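Local coordinates for aminoglycoside phosphotransferase (Alicyclobacillus acidocaldarius subsp. acidocaldarius, PDB 4PDY), which probably acts as a phosphotransferase of the aminoglycoside phosphotransferase family, related in fold to protein kinases, although its own substrate is not established, at residues S29-A34 with V89-N94; S60-A65 with D102-V107; C67-Q72 with S140-W145. One frame throughout, in Å; residues are numbered along the deposited sequence. Where two conformers were deposited one is given.

Contact 1 (S29-A34 with V89-N94)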
ATOM      1  N   SER A  29      11.189  29.408   4.139  1.00  9.71           N
ATOM      2  CA  SER A  29      10.929  30.807   3.877  1.00 11.24           C
ATOM      3  C   SER A  29      10.247  31.155   2.553  1.00 11.21           C
ATOM      4  O   SER A  29       9.856  32.287   2.329  1.00 11.38           O
ATOM      5  CB  SER A  29      12.247  31.584   4.018  1.00 13.90           C
ATOM      6  OG  SER A  29      12.610  31.654   5.386  1.00 18.19           O
ATOM      7  N   LYS A  30      10.071  30.157   1.676  1.00 10.52           N
ATOM      8  CA  LYS A  30       9.273  30.370   0.463  1.00 11.60           C
ATOM      9  C   LYS A  30       7.776  30.385   0.754  1.00  8.70           C
ATOM     10  O   LYS A  30       7.005  30.916  -0.037  1.00 10.88           O
ATOM     11  CB  LYS A  30       9.563  29.283  -0.584  1.00 11.12           C
ATOM     12  CG  LYS A  30      11.007  29.237  -1.054  1.00 11.80           C
ATOM     13  CD  LYS A  30      11.455  30.569  -1.619  1.00 12.45           C
ATOM     14  CE  LYS A  30      12.916  30.580  -2.052  1.00 12.69           C
ATOM     15  NZ  LYS A  30      13.816  30.463  -0.863  1.00 13.55           N
ATOM     16  N   TYR A  31       7.375  29.838   1.901  1.00  9.05           N
ATOM     17  CA  TYR A  31       5.978  29.813   2.299  1.00  9.86           C
ATOM     18  C   TYR A  31       5.666  31.059   3.132  1.00  9.81           C
ATOM     19  O   TYR A  31       6.575  31.818   3.512  1.00 11.29           O
ATOM     20  CB  TYR A  31       5.678  28.526   3.075  1.00  9.37           C
ATOM     21  CG  TYR A  31       5.813  27.297   2.206  1.00  9.74           C
ATOM     22  CD1 TYR A  31       7.036  26.691   2.002  1.00 11.07           C
ATOM     23  CD2 TYR A  31       4.709  26.757   1.567  1.00  9.33           C
ATOM     24  CE1 TYR A  31       7.157  25.573   1.159  1.00  9.43           C
ATOM     25  CE2 TYR A  31       4.819  25.665   0.717  1.00  8.98           C
ATOM     26  CZ  TYR A  31       6.038  25.062   0.549  1.00  9.04           C
ATOM     27  OH  TYR A  31       6.198  23.968  -0.286  1.00 10.14           O
ATOM     28  N   ASP A  32       4.384  31.266   3.403  1.00 10.21           N
ATOM     29  CA  ASP A  32       3.936  32.348   4.287  1.00 10.36           C
ATOM     30  C   ASP A  32       3.338  31.853   5.615  1.00 10.58           C
ATOM     31  O   ASP A  32       2.300  32.330   6.080  1.00 15.82           O
ATOM     32  CB  ASP A  32       2.931  33.247   3.567  1.00 11.23           C
ATOM     33  CG  ASP A  32       3.560  34.052   2.448  1.00 12.29           C
ATOM     34  OD1 ASP A  32       4.716  34.529   2.611  1.00 13.17           O
ATOM     35  OD2 ASP A  32       2.871  34.247   1.415  1.00 15.10           O
ATOM     36  N   LEU A  33       4.012  30.925   6.257  1.00 11.43           N
ATOM     37  CA  LEU A  33       3.441  30.221   7.395  1.00 11.08           C
ATOM     38  C   LEU A  33       3.963  30.661   8.769  1.00 11.28           C
ATOM     39  O   LEU A  33       3.532  30.134   9.804  1.00 11.64           O
ATOM     40  CB  LEU A  33       3.668  28.731   7.226  1.00 11.57           C
ATOM     41  CG  LEU A  33       2.994  28.135   5.992  1.00 12.19           C
ATOM     42  CD1 LEU A  33       3.413  26.679   5.871  1.00 12.88           C
ATOM     43  CD2 LEU A  33       1.480  28.269   6.049  1.00 13.81           C
ATOM     44  N   ALA A  34       4.913  31.581   8.770  1.00 11.69           N
ATOM     45  CA  ALA A  34       5.406  32.151  10.022  1.00 11.24           C
ATOM     46  C   ALA A  34       5.844  31.070  11.001  1.00 11.06           C
ATOM     47  O   ALA A  34       5.461  31.049  12.174  1.00 13.22           O
ATOM     48  CB  ALA A  34       4.365  33.088  10.662  1.00 13.72           C
ATOM     49  N   VAL A  89      -0.420  23.102   0.781  1.00 11.21           N
ATOM     50  CA  VAL A  89      -0.192  24.529   1.008  1.00 11.16           C
ATOM     51  C   VAL A  89       0.745  25.009  -0.083  1.00  9.88           C
ATOM     52  O   VAL A  89       1.748  24.363  -0.376  1.00 12.75           O
ATOM     53  CB  VAL A  89       0.403  24.787   2.406  1.00 13.34           C
ATOM     54  CG1 VAL A  89       0.678  26.269   2.570  1.00 14.22           C
ATOM     55  CG2 VAL A  89      -0.574  24.252   3.442  1.00 15.26           C
ATOM     56  N   THR A  90       0.437  26.148  -0.678  1.00 10.84           N
ATOM     57  CA  THR A  90       1.263  26.693  -1.738  1.00 10.75           C
ATOM     58  C   THR A  90       2.241  27.728  -1.209  1.00 11.64           C
ATOM     59  O   THR A  90       2.045  28.273  -0.131  1.00 12.47           O
ATOM     60  CB  THR A  90       0.436  27.327  -2.853  1.00 13.69           C
ATOM     61  OG1 THR A  90      -0.362  28.379  -2.337  1.00 18.05           O
ATOM     62  CG2 THR A  90      -0.467  26.273  -3.530  1.00 15.66           C
ATOM     63  N   THR A  91       3.294  27.988  -1.963  1.00  9.92           N
ATOM     64  CA  THR A  91       4.292  28.963  -1.599  1.00 10.78           C
ATOM     65  C   THR A  91       3.739  30.385  -1.788  1.00 12.03           C
ATOM     66  O   THR A  91       2.625  30.593  -2.282  1.00 13.99           O
ATOM     67  CB  THR A  91       5.547  28.806  -2.474  1.00 11.67           C
ATOM     68  OG1 THR A  91       5.237  29.219  -3.812  1.00 12.40           O
ATOM     69  CG2 THR A  91       6.094  27.370  -2.445  1.00 11.60           C
ATOM     70  N   SER A  92       4.556  31.361  -1.426  1.00 12.47           N
ATOM     71  CA  SER A  92       4.190  32.756  -1.615  1.00 14.67           C
ATOM     72  C   SER A  92       3.999  33.126  -3.088  1.00 15.15           C
ATOM     73  O   SER A  92       3.332  34.106  -3.394  1.00 20.84           O
ATOM     74  CB  SER A  92       5.240  33.673  -0.994  1.00 15.03           C
ATOM     75  OG  SER A  92       6.481  33.484  -1.638  1.00 16.39           O
ATOM     76  N   SER A  93       4.611  32.353  -3.990  1.00 16.21           N
ATOM     77  CA  SER A  93       4.393  32.520  -5.428  1.00 17.73           C
ATOM     78  C   SER A  93       3.314  31.593  -6.015  1.00 19.21           C
ATOM     79  O   SER A  93       3.205  31.473  -7.241  1.00 22.75           O
ATOM     80  CB  SER A  93       5.701  32.293  -6.163  1.00 21.87           C
ATOM     81  OG  SER A  93       6.036  30.919  -6.161  1.00 27.53           O
ATOM     82  N   ASN A  94       2.521  30.958  -5.163  0.50 17.73           N
ATOM     83  CA  ASN A  94       1.438  30.071  -5.603  0.50 15.55           C
ATOM     84  C   ASN A  94       1.893  28.715  -6.145  0.50 16.24           C
ATOM     85  O   ASN A  94       1.091  28.001  -6.727  0.50 19.18           O
ATOM     86  CB  ASN A  94       0.537  30.747  -6.633  0.50 16.73           C
ATOM     87  CG  ASN A  94      -0.839  30.126  -6.666  0.50 19.15           C
ATOM     88  OD1 ASN A  94      -1.377  29.742  -5.623  0.50 19.15           O
ATOM     89  ND2 ASN A  94      -1.408  30.004  -7.851  0.50 21.56           N
TER
HETATM   90  O   HOH W   1       3.804  22.747  -0.944  1.00  9.60           O
HETATM   91  O   HOH W   2       2.262  29.967   1.983  1.00 15.50           O

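Contact 2 (S60-A65 with D102-V107)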
ATOM      1  N   SER A  60      10.934  15.025  -0.939  0.50 12.31           N
ATOM      2  CA  SER A  60      10.647  13.963  -1.892  0.50 12.35           C
ATOM      3  C   SER A  60      11.667  13.983  -3.028  0.50 11.32           C
ATOM      4  O   SER A  60      12.372  14.972  -3.236  0.50 12.16           O
ATOM      5  CB  SER A  60       9.220  14.127  -2.436  0.50 10.30           C
ATOM      6  OG  SER A  60       8.881  13.105  -3.369  0.50 11.43           O
ATOM      7  N   SER A  61      11.763  12.867  -3.744  1.00 12.20           N
ATOM      8  CA  SER A  61      12.522  12.812  -4.976  1.00 13.21           C
ATOM      9  C   SER A  61      11.611  12.763  -6.205  1.00 12.88           C
ATOM     10  O   SER A  61      12.111  12.624  -7.314  1.00 15.65           O
ATOM     11  CB  SER A  61      13.521  11.656  -4.928  1.00 17.24           C
ATOM     12  OG  SER A  61      14.613  12.003  -4.073  1.00 23.19           O
ATOM     13  N   ILE A  62      10.306  12.961  -6.039  1.00 11.43           N
ATOM     14  CA  ILE A  62       9.430  13.000  -7.213  1.00 11.57           C
ATOM     15  C   ILE A  62       9.760  14.196  -8.085  1.00 12.54           C
ATOM     16  O   ILE A  62      10.217  15.242  -7.621  1.00 13.34           O
ATOM     17  CB  ILE A  62       7.914  12.994  -6.904  1.00 14.52           C
ATOM     18  CG1 ILE A  62       7.452  14.264  -6.184  1.00 15.31           C
ATOM     19  CG2 ILE A  62       7.524  11.741  -6.151  1.00 16.72           C
ATOM     20  CD1 ILE A  62       5.941  14.299  -6.048  1.00 16.86           C
ATOM     21  N   ALA A  63       9.567  14.035  -9.385  1.00 12.45           N
ATOM     22  CA  ALA A  63       9.756  15.132 -10.313  1.00 12.36           C
ATOM     23  C   ALA A  63       8.715  16.227 -10.104  1.00 12.01           C
ATOM     24  O   ALA A  63       7.565  15.940  -9.745  1.00 12.96           O
ATOM     25  CB  ALA A  63       9.679  14.601 -11.728  1.00 14.54           C
ATOM     26  N   PRO A  64       9.085  17.493 -10.371  1.00 13.83           N
ATOM     27  CA  PRO A  64       8.090  18.555 -10.249  1.00 15.83           C
ATOM     28  C   PRO A  64       6.839  18.312 -11.084  1.00 14.17           C
ATOM     29  O   PRO A  64       5.742  18.579 -10.609  1.00 13.72           O
ATOM     30  CB  PRO A  64       8.851  19.799 -10.701  1.00 19.35           C
ATOM     31  CG  PRO A  64      10.258  19.517 -10.309  1.00 21.42           C
ATOM     32  CD  PRO A  64      10.448  18.040 -10.492  1.00 17.24           C
ATOM     33  N   ALA A  65       7.007  17.805 -12.304  1.00 14.80           N
ATOM     34  CA  ALA A  65       5.849  17.514 -13.163  1.00 14.68           C
ATOM     35  C   ALA A  65       4.902  16.494 -12.505  1.00 13.15           C
ATOM     36  O   ALA A  65       3.682  16.593 -12.630  1.00 14.18           O
ATOM     37  CB  ALA A  65       6.300  17.005 -14.513  1.00 16.35           C
ATOM     38  N   ASP A 102      18.174  19.361  -5.488  1.00 12.52           N
ATOM     39  CA  ASP A 102      17.764  18.084  -6.074  1.00 13.34           C
ATOM     40  C   ASP A 102      16.624  17.382  -5.370  1.00 11.39           C
ATOM     41  O   ASP A 102      16.351  16.238  -5.665  1.00 16.30           O
ATOM     42  CB  ASP A 102      18.947  17.114  -6.220  1.00 14.08           C
ATOM     43  CG  ASP A 102      18.687  16.043  -7.280  1.00 16.56           C
ATOM     44  OD1 ASP A 102      18.238  16.459  -8.369  1.00 26.98           O
ATOM     45  OD2 ASP A 102      18.879  14.828  -6.987  1.00 16.87           O
ATOM     46  N   PHE A 103      15.939  18.082  -4.474  1.00 11.80           N
ATOM     47  CA  PHE A 103      14.730  17.549  -3.839  1.00 11.50           C
ATOM     48  C   PHE A 103      13.507  18.397  -4.181  1.00  9.43           C
ATOM     49  O   PHE A 103      13.623  19.593  -4.422  1.00 10.55           O
ATOM     50  CB  PHE A 103      14.871  17.535  -2.312  1.00 11.56           C
ATOM     51  CG  PHE A 103      15.887  16.555  -1.790  1.00 12.97           C
ATOM     52  CD1 PHE A 103      15.699  15.183  -1.940  1.00 13.21           C
ATOM     53  CD2 PHE A 103      17.031  16.997  -1.153  1.00 13.67           C
ATOM     54  CE1 PHE A 103      16.624  14.291  -1.436  1.00 15.72           C
ATOM     55  CE2 PHE A 103      17.946  16.114  -0.632  1.00 14.12           C
ATOM     56  CZ  PHE A 103      17.757  14.756  -0.777  1.00 15.34           C
ATOM     57  N   THR A 104      12.347  17.749  -4.181  1.00  9.91           N
ATOM     58  CA  THR A 104      11.072  18.414  -4.338  1.00 10.08           C
ATOM     59  C   THR A 104      10.407  18.403  -2.965  1.00 10.84           C
ATOM     60  O   THR A 104      10.143  17.357  -2.410  1.00 12.39           O
ATOM     61  CB  THR A 104      10.178  17.666  -5.363  1.00 11.13           C
ATOM     62  OG1 THR A 104      10.853  17.628  -6.628  1.00 12.61           O
ATOM     63  CG2 THR A 104       8.804  18.314  -5.512  1.00 12.11           C
ATOM     64  N   TYR A 105      10.167  19.584  -2.414  1.00  9.96           N
ATOM     65  CA  TYR A 105       9.502  19.730  -1.127  1.00 10.09           C
ATOM     66  C   TYR A 105       8.059  20.132  -1.333  1.00  8.62           C
ATOM     67  O   TYR A 105       7.772  21.016  -2.134  1.00  9.55           O
ATOM     68  CB  TYR A 105      10.214  20.813  -0.313  1.00 10.62           C
ATOM     69  CG  TYR A 105      11.643  20.476   0.042  1.00  9.58           C
ATOM     70  CD1 TYR A 105      11.935  19.714   1.172  1.00 10.57           C
ATOM     71  CD2 TYR A 105      12.694  20.886  -0.760  1.00 10.53           C
ATOM     72  CE1 TYR A 105      13.234  19.408   1.510  1.00 12.62           C
ATOM     73  CE2 TYR A 105      14.001  20.555  -0.446  1.00 10.14           C
ATOM     74  CZ  TYR A 105      14.268  19.798   0.670  1.00 11.16           C
ATOM     75  OH  TYR A 105      15.565  19.513   1.030  1.00 12.83           O
ATOM     76  N   TYR A 106       7.169  19.521  -0.564  1.00  9.84           N
ATOM     77  CA  TYR A 106       5.784  19.982  -0.539  1.00  9.59           C
ATOM     78  C   TYR A 106       5.227  19.877   0.856  1.00  8.75           C
ATOM     79  O   TYR A 106       5.703  19.083   1.652  1.00  9.67           O
ATOM     80  CB  TYR A 106       4.916  19.235  -1.588  1.00  9.64           C
ATOM     81  CG  TYR A 106       4.766  17.757  -1.363  1.00 10.42           C
ATOM     82  CD1 TYR A 106       3.758  17.259  -0.565  1.00 10.37           C
ATOM     83  CD2 TYR A 106       5.594  16.844  -2.011  1.00 10.33           C
ATOM     84  CE1 TYR A 106       3.610  15.912  -0.321  1.00 10.03           C
ATOM     85  CE2 TYR A 106       5.445  15.483  -1.778  1.00 11.08           C
ATOM     86  CZ  TYR A 106       4.438  15.014  -0.949  1.00 11.08           C
ATOM     87  OH  TYR A 106       4.259  13.665  -0.710  1.00 13.13           O
ATOM     88  N   VAL A 107       4.231  20.717   1.121  1.00  9.06           N
ATOM     89  CA  VAL A 107       3.724  20.946   2.463  1.00  9.55           C
ATOM     90  C   VAL A 107       2.217  20.736   2.442  1.00  9.36           C
ATOM     91  O   VAL A 107       1.527  21.180   1.520  1.00 10.16           O
ATOM     92  CB  VAL A 107       4.060  22.392   2.904  1.00  9.78           C
ATOM     93  CG1 VAL A 107       3.475  22.690   4.264  1.00 10.79           C
ATOM     94  CG2 VAL A 107       5.567  22.647   2.918  1.00 10.55           C
TER
HETATM   95  O   HOH W   3      16.297  13.577  -5.301  1.00 21.49           O

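Contact 3 (C67-Q72 with S140-W145). With SCN (thiocyanate ion), chain H.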
ATOM      1  N   CYS A  67       4.687  16.025  -9.205  1.00 12.48           N
ATOM      2  CA  CYS A  67       4.016  16.725  -8.102  1.00 13.13           C
ATOM      3  C   CYS A  67       2.790  17.507  -8.604  1.00 12.75           C
ATOM      4  O   CYS A  67       1.735  17.495  -7.974  1.00 12.28           O
ATOM      5  CB  CYS A  67       4.996  17.643  -7.359  1.00 13.08           C
ATOM      6  SG  CYS A  67       4.380  18.307  -5.810  1.00 15.57           S
ATOM      7  N   ARG A  68       2.933  18.168  -9.746  1.00 12.22           N
ATOM      8  CA  ARG A  68       1.823  18.904 -10.327  1.00 12.32           C
ATOM      9  C   ARG A  68       0.614  18.037 -10.680  1.00 12.13           C
ATOM     10  O   ARG A  68      -0.515  18.395 -10.319  1.00 12.32           O
ATOM     11  CB  ARG A  68       2.271  19.742 -11.520  1.00 13.78           C
ATOM     12  CG  ARG A  68       3.180  20.878 -11.084  1.00 17.47           C
ATOM     13  CD  ARG A  68       3.510  21.783 -12.242  1.00 20.27           C
ATOM     14  NE  ARG A  68       4.410  22.850 -11.820  1.00 20.44           N
ATOM     15  CZ  ARG A  68       4.033  24.002 -11.274  1.00 20.10           C
ATOM     16  NH1 ARG A  68       2.752  24.290 -11.053  1.00 19.91           N
ATOM     17  NH2 ARG A  68       4.970  24.875 -10.928  1.00 22.88           N
ATOM     18  N   ILE A  69       0.827  16.913 -11.383  1.00 12.06           N
ATOM     19  CA  ILE A  69      -0.315  16.050 -11.688  1.00 12.36           C
ATOM     20  C   ILE A  69      -0.933  15.449 -10.420  1.00 11.87           C
ATOM     21  O   ILE A  69      -2.152  15.245 -10.352  1.00 11.99           O
ATOM     22  CB  ILE A  69      -0.001  14.994 -12.759  1.00 12.99           C
ATOM     23  CG1 ILE A  69      -1.325  14.395 -13.267  1.00 12.66           C
ATOM     24  CG2 ILE A  69       0.907  13.916 -12.223  1.00 14.59           C
ATOM     25  CD1 ILE A  69      -1.179  13.389 -14.383  1.00 14.44           C
HETATM   26  N   MSE A  70      -0.095  15.162  -9.430  1.00 11.05           N
HETATM   27  CA  MSE A  70      -0.581  14.627  -8.173  1.00 11.49           C
HETATM   28  C   MSE A  70      -1.552  15.611  -7.517  1.00 11.93           C
HETATM   29  O   MSE A  70      -2.648  15.242  -7.081  1.00 12.05           O
HETATM   30  CB  MSE A  70       0.627  14.298  -7.286  1.00 13.50           C
HETATM   31  CG  MSE A  70       0.245  13.594  -6.003  1.00 14.01           C
HETATM   32 SE   MSE A  70       1.851  13.271  -4.917  1.00 16.52          SE
HETATM   33  CE  MSE A  70       2.296  15.132  -4.540  1.00 16.28           C
ATOM     34  N   VAL A  71      -1.149  16.880  -7.438  0.50 11.79           N
ATOM     35  CA  VAL A  71      -2.031  17.931  -6.912  0.50 13.39           C
ATOM     36  C   VAL A  71      -3.303  18.059  -7.746  0.50 13.17           C
ATOM     37  O   VAL A  71      -4.408  18.088  -7.213  0.50 12.53           O
ATOM     38  CB  VAL A  71      -1.322  19.305  -6.868  0.50 13.45           C
ATOM     39  CG1 VAL A  71      -2.323  20.439  -6.635  0.50 13.61           C
ATOM     40  CG2 VAL A  71      -0.249  19.324  -5.784  0.50 13.84           C
ATOM     41  N   GLN A  72      -3.149  18.090  -9.068  1.00 12.62           N
ATOM     42  CA  GLN A  72      -4.329  18.180  -9.947  1.00 12.22           C
ATOM     43  C   GLN A  72      -5.295  17.015  -9.795  1.00 11.11           C
ATOM     44  O   GLN A  72      -6.507  17.202  -9.867  1.00 12.23           O
ATOM     45  CB  GLN A  72      -3.951  18.343 -11.423  1.00 14.45           C
ATOM     46  CG  GLN A  72      -3.340  19.683 -11.774  1.00 14.16           C
ATOM     47  CD  GLN A  72      -4.252  20.855 -11.479  1.00 16.75           C
ATOM     48  OE1 GLN A  72      -5.376  20.934 -11.979  1.00 20.21           O
ATOM     49  NE2 GLN A  72      -3.769  21.771 -10.661  1.00 18.03           N
ATOM     50  N   SER A 140     -11.783   8.191 -14.851  1.00 15.84           N
ATOM     51  CA  SER A 140     -11.618   8.942 -16.084  1.00 19.32           C
ATOM     52  C   SER A 140     -10.589  10.079 -16.022  1.00 17.97           C
ATOM     53  O   SER A 140     -10.418  10.773 -17.027  1.00 21.78           O
ATOM     54  CB  SER A 140     -12.962   9.501 -16.594  1.00 22.60           C
ATOM     55  OG  SER A 140     -13.884   8.459 -16.885  1.00 33.95           O
ATOM     56  N   PHE A 141      -9.891  10.267 -14.891  1.00 16.65           N
ATOM     57  CA  PHE A 141      -8.943  11.377 -14.767  1.00 16.38           C
ATOM     58  C   PHE A 141      -7.564  10.925 -15.213  1.00 13.35           C
ATOM     59  O   PHE A 141      -6.976  10.035 -14.598  1.00 14.21           O
ATOM     60  CB  PHE A 141      -8.838  11.893 -13.322  1.00 14.76           C
ATOM     61  CG  PHE A 141      -7.871  13.050 -13.182  1.00 13.17           C
ATOM     62  CD1 PHE A 141      -8.215  14.307 -13.640  1.00 14.64           C
ATOM     63  CD2 PHE A 141      -6.580  12.853 -12.718  1.00 13.38           C
ATOM     64  CE1 PHE A 141      -7.314  15.358 -13.575  1.00 14.60           C
ATOM     65  CE2 PHE A 141      -5.666  13.890 -12.658  1.00 14.78           C
ATOM     66  CZ  PHE A 141      -6.042  15.157 -13.074  1.00 14.96           C
ATOM     67  N   ARG A 142      -7.065  11.528 -16.285  1.00 13.35           N
ATOM     68  CA  ARG A 142      -5.715  11.258 -16.802  1.00 13.25           C
ATOM     69  C   ARG A 142      -5.375   9.781 -16.785  1.00 14.12           C
ATOM     70  O   ARG A 142      -4.330   9.345 -16.313  1.00 14.22           O
ATOM     71  CB  ARG A 142      -4.678  12.069 -16.034  1.00 13.53           C
ATOM     72  CG  ARG A 142      -4.867  13.584 -16.124  1.00 14.54           C
ATOM     73  CD  ARG A 142      -4.563  14.154 -17.497  1.00 14.35           C
ATOM     74  NE  ARG A 142      -3.205  13.824 -17.942  1.00 13.98           N
ATOM     75  CZ  ARG A 142      -2.103  14.530 -17.644  1.00 13.97           C
ATOM     76  NH1 ARG A 142      -2.149  15.633 -16.896  1.00 14.92           N
ATOM     77  NH2 ARG A 142      -0.922  14.150 -18.107  1.00 15.85           N
ATOM     78  N   THR A 143      -6.263   9.024 -17.406  1.00 16.34           N
ATOM     79  CA  THR A 143      -6.206   7.564 -17.368  1.00 17.75           C
ATOM     80  C   THR A 143      -4.943   6.965 -17.984  1.00 18.27           C
ATOM     81  O   THR A 143      -4.459   5.940 -17.507  1.00 21.23           O
ATOM     82  CB  THR A 143      -7.445   6.954 -18.063  1.00 20.68           C
ATOM     83  OG1 THR A 143      -8.627   7.393 -17.392  1.00 20.82           O
ATOM     84  CG2 THR A 143      -7.412   5.431 -18.026  1.00 25.13           C
ATOM     85  N   ASP A 144      -4.401   7.614 -19.012  1.00 20.86           N
ATOM     86  CA  ASP A 144      -3.206   7.113 -19.679  1.00 24.85           C
ATOM     87  C   ASP A 144      -1.902   7.672 -19.089  1.00 26.32           C
ATOM     88  O   ASP A 144      -0.839   7.499 -19.674  1.00 34.84           O
ATOM     89  CB  ASP A 144      -3.288   7.425 -21.175  1.00 27.69           C
ATOM     90  CG  ASP A 144      -4.420   6.681 -21.870  1.00 36.46           C
ATOM     91  OD1 ASP A 144      -4.879   5.647 -21.338  1.00 38.76           O
ATOM     92  OD2 ASP A 144      -4.842   7.128 -22.961  1.00 50.24           O
ATOM     93  N   TRP A 145      -1.972   8.348 -17.944  1.00 20.23           N
ATOM     94  CA  TRP A 145      -0.755   8.818 -17.285  1.00 18.58           C
ATOM     95  C   TRP A 145      -0.013   7.689 -16.540  1.00 26.44           C
ATOM     96  O   TRP A 145      -0.598   6.939 -15.721  1.00 23.27           O
ATOM     97  CB  TRP A 145      -1.068   9.921 -16.287  1.00 18.14           C
ATOM     98  CG  TRP A 145       0.165  10.448 -15.640  1.00 17.33           C
ATOM     99  CD1 TRP A 145       1.040  11.344 -16.157  1.00 15.43           C
ATOM    100  CD2 TRP A 145       0.659  10.098 -14.350  1.00 15.45           C
ATOM    101  NE1 TRP A 145       2.060  11.588 -15.266  1.00 16.11           N
ATOM    102  CE2 TRP A 145       1.855  10.824 -14.153  1.00 14.90           C
ATOM    103  CE3 TRP A 145       0.200   9.259 -13.327  1.00 16.23           C
ATOM    104  CZ2 TRP A 145       2.590  10.755 -12.960  1.00 16.54           C
ATOM    105  CZ3 TRP A 145       0.957   9.180 -12.144  1.00 20.06           C
ATOM    106  CH2 TRP A 145       2.133   9.917 -11.987  1.00 18.93           C
TER
HETATM  107  S   SCN H 407       6.966  12.544 -13.944  0.75 27.55           S
HETATM  108  C   SCN H 407       5.673  13.093 -14.449  0.75 19.06           C
HETATM  109  N   SCN H 407       4.678  13.510 -14.832  0.75 16.22           N

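Contact 1 (S29-A34 with V89-N94)
The Y31 side chain runs from the loop before strand 35-41 to the carbonyls of V89 and T90 and the methyl of T91. Its CB points away from the 89-94 segment. CG lies anti to the carbonyl carbon (chi1 -66°), and the ring comes back toward the second loop. CD2 meets it first, 3.5 Å from T90 O and also beside V89 CG1. Next along the ring, CE2 lies 3.5 Å from V89 O, which sits at the ring edge in plane. CE2 and CZ lie beneath T91 CG2. This methyl stands over one face, 4.0 Å from the centroid of the Y31 ring, a CH-pi contact offset toward the rim. At the tip, Y31 OH donates to water 1 at 2.8 Å. Water 1 donates to V89 O at 2.7 Å. An alanine at Y31 would probably loosen the packing of the T91 methyl and break the water link to V89.

T91 chi1 (70°) puts OG1 in the crowded position and CG2 anti to the carbonyl carbon. The hydroxyl shares a hydrogen bond with S93 OG, either being the possible donor, and also bonds A95 N. The backbones join where S92 N donates to K30 O, at 2.9 Å and 171°, in the carbonyl plane. Water 2 accepts from D32 N and donates to T90 O. L33 CD2 and V89 CG1 meet tip to tip at 4.1 Å.

The loop entering strand 35-41 thus packs on the loop after strand 88-89, beside the N-terminal antiparallel sheet, with Y31 on V98 and V107, and L33 and V89 on Y55. One backbone bond and two water bridges carry most of the polar linkage; the tyrosine adds apolar surface and a hydroxyl.

Contact 2 (S60-A65 with D102-V107)
T104 OG1 donates to I62 O at 2.7 Å, nearly along the C=O axis. T104 chi1 (-60°) places OG1 anti to the carbonyl carbon, where it meets I62 O. The same oxygen also bonds R99 NH1, so two partners fix its rotation. S60 and T104 form an antiparallel hydrogen-bonded pair. S60 N donates to T104 O at 2.9 Å, and T104 N donates to S60 O at 2.9 Å. In both bonds the donor stands above the carbonyl plane.

S60 OG is anti to its own backbone N and accepts from I62 N at 3.0 Å and 170°, an ST turn. I62, held at its N by this turn, offers its O to T104 OG1. Water 3 adds a link between S61 OG and D102 O.

Packing surrounds these bonds. The F103 ring presents its edge to S60 O, which lies in the ring plane, 3.6 Å from F103 CD1. The P64 and T104 side chains cross obliquely, with P64 CD 3.9 Å from T104 OG1. S60 CB lies 4.1 Å from Y106 CE2, with I62 CD1 close to the same atom. The Y106 hydroxyl bonds E245.

A63 is the N-cap of helix 64-79. Strand 54-60 thus ends beside strand 103-109 and turns at once into that helix. This is consistent with the strand-to-helix-C connection in the N-terminal lobe of kinase-like folds.

Contact 3 (C67-Q72 with S140-W145)
I69 has CG1 anti to the backbone N (chi1 -165°) and an extended chi2 of 177°, so CD1 reaches straight out from the helix. W145 has CG anti to its own backbone N (chi1 -178°). The two side chains meet tip to tip. R142 instead bends at chi2 and chi3, which folds its guanidinium back onto the same methyl.

CD1 of I69 therefore touches two flat groups. It stands over the face of the W145 five-membered ring, 3.5 Å from the centroid, a CH-pi contact. It also lies over one face of the R142 guanidinium, 3.5 Å from R142 NH1. The other branch, I69 CG2, rests against the six-membered part of the indole, 3.7 Å from W145 CZ2. The indole N-H points elsewhere: W145 NE1 donates to the N of a thiocyanate ion at 3.3 Å. That ion probably comes from the crystallisation liquor.

One turn further along the helix, F141 CZ lies 3.8 Å from Q72 O. I69 CG1 touches the same ring at CE2. R142 CG lies over one face of the F141 ring, offset toward its rim, so R142 packs on both F141 and I69. A type I turn from R142 to W145, closed by W145 N to R142 O at 3.0 Å, brings R142 and W145 to the same methyl.

The W145 ring meets W221 with nearly parallel planes, and H66 of helix 64-79 meets it too. Helix 64-79 is docked by apolar and ring contacts on the loop between helices 121-137 and 154-173, consistent with an interface between the two lobes of a kinase-like fold.

In the fold
Contact 1 abuts strand 103-109 of contact 2. V89 N lies 2.8 Å from V107 O, a probable hydrogen bond, and Y31 CZ packs 3.4 Å from V107 CG2. Their centres are 15 Å apart. Contacts 2 and 3 are joined through helix 64-79, with centres 16 Å apart. I62 CD1 lies 3.7 Å from C67 CB, and the selenomethionine M70 touches I62 and Y106. Contacts 1 and 3 do not touch. The histidine occupies a pocket lined by A56, W110, V111, G113, Q114, P115, L232 and I242. None of these belongs to the three contacts, which flank the pocket without lining it. The side chain of Y106 is about 9 Å from the histidine, that of V89 about 11 Å.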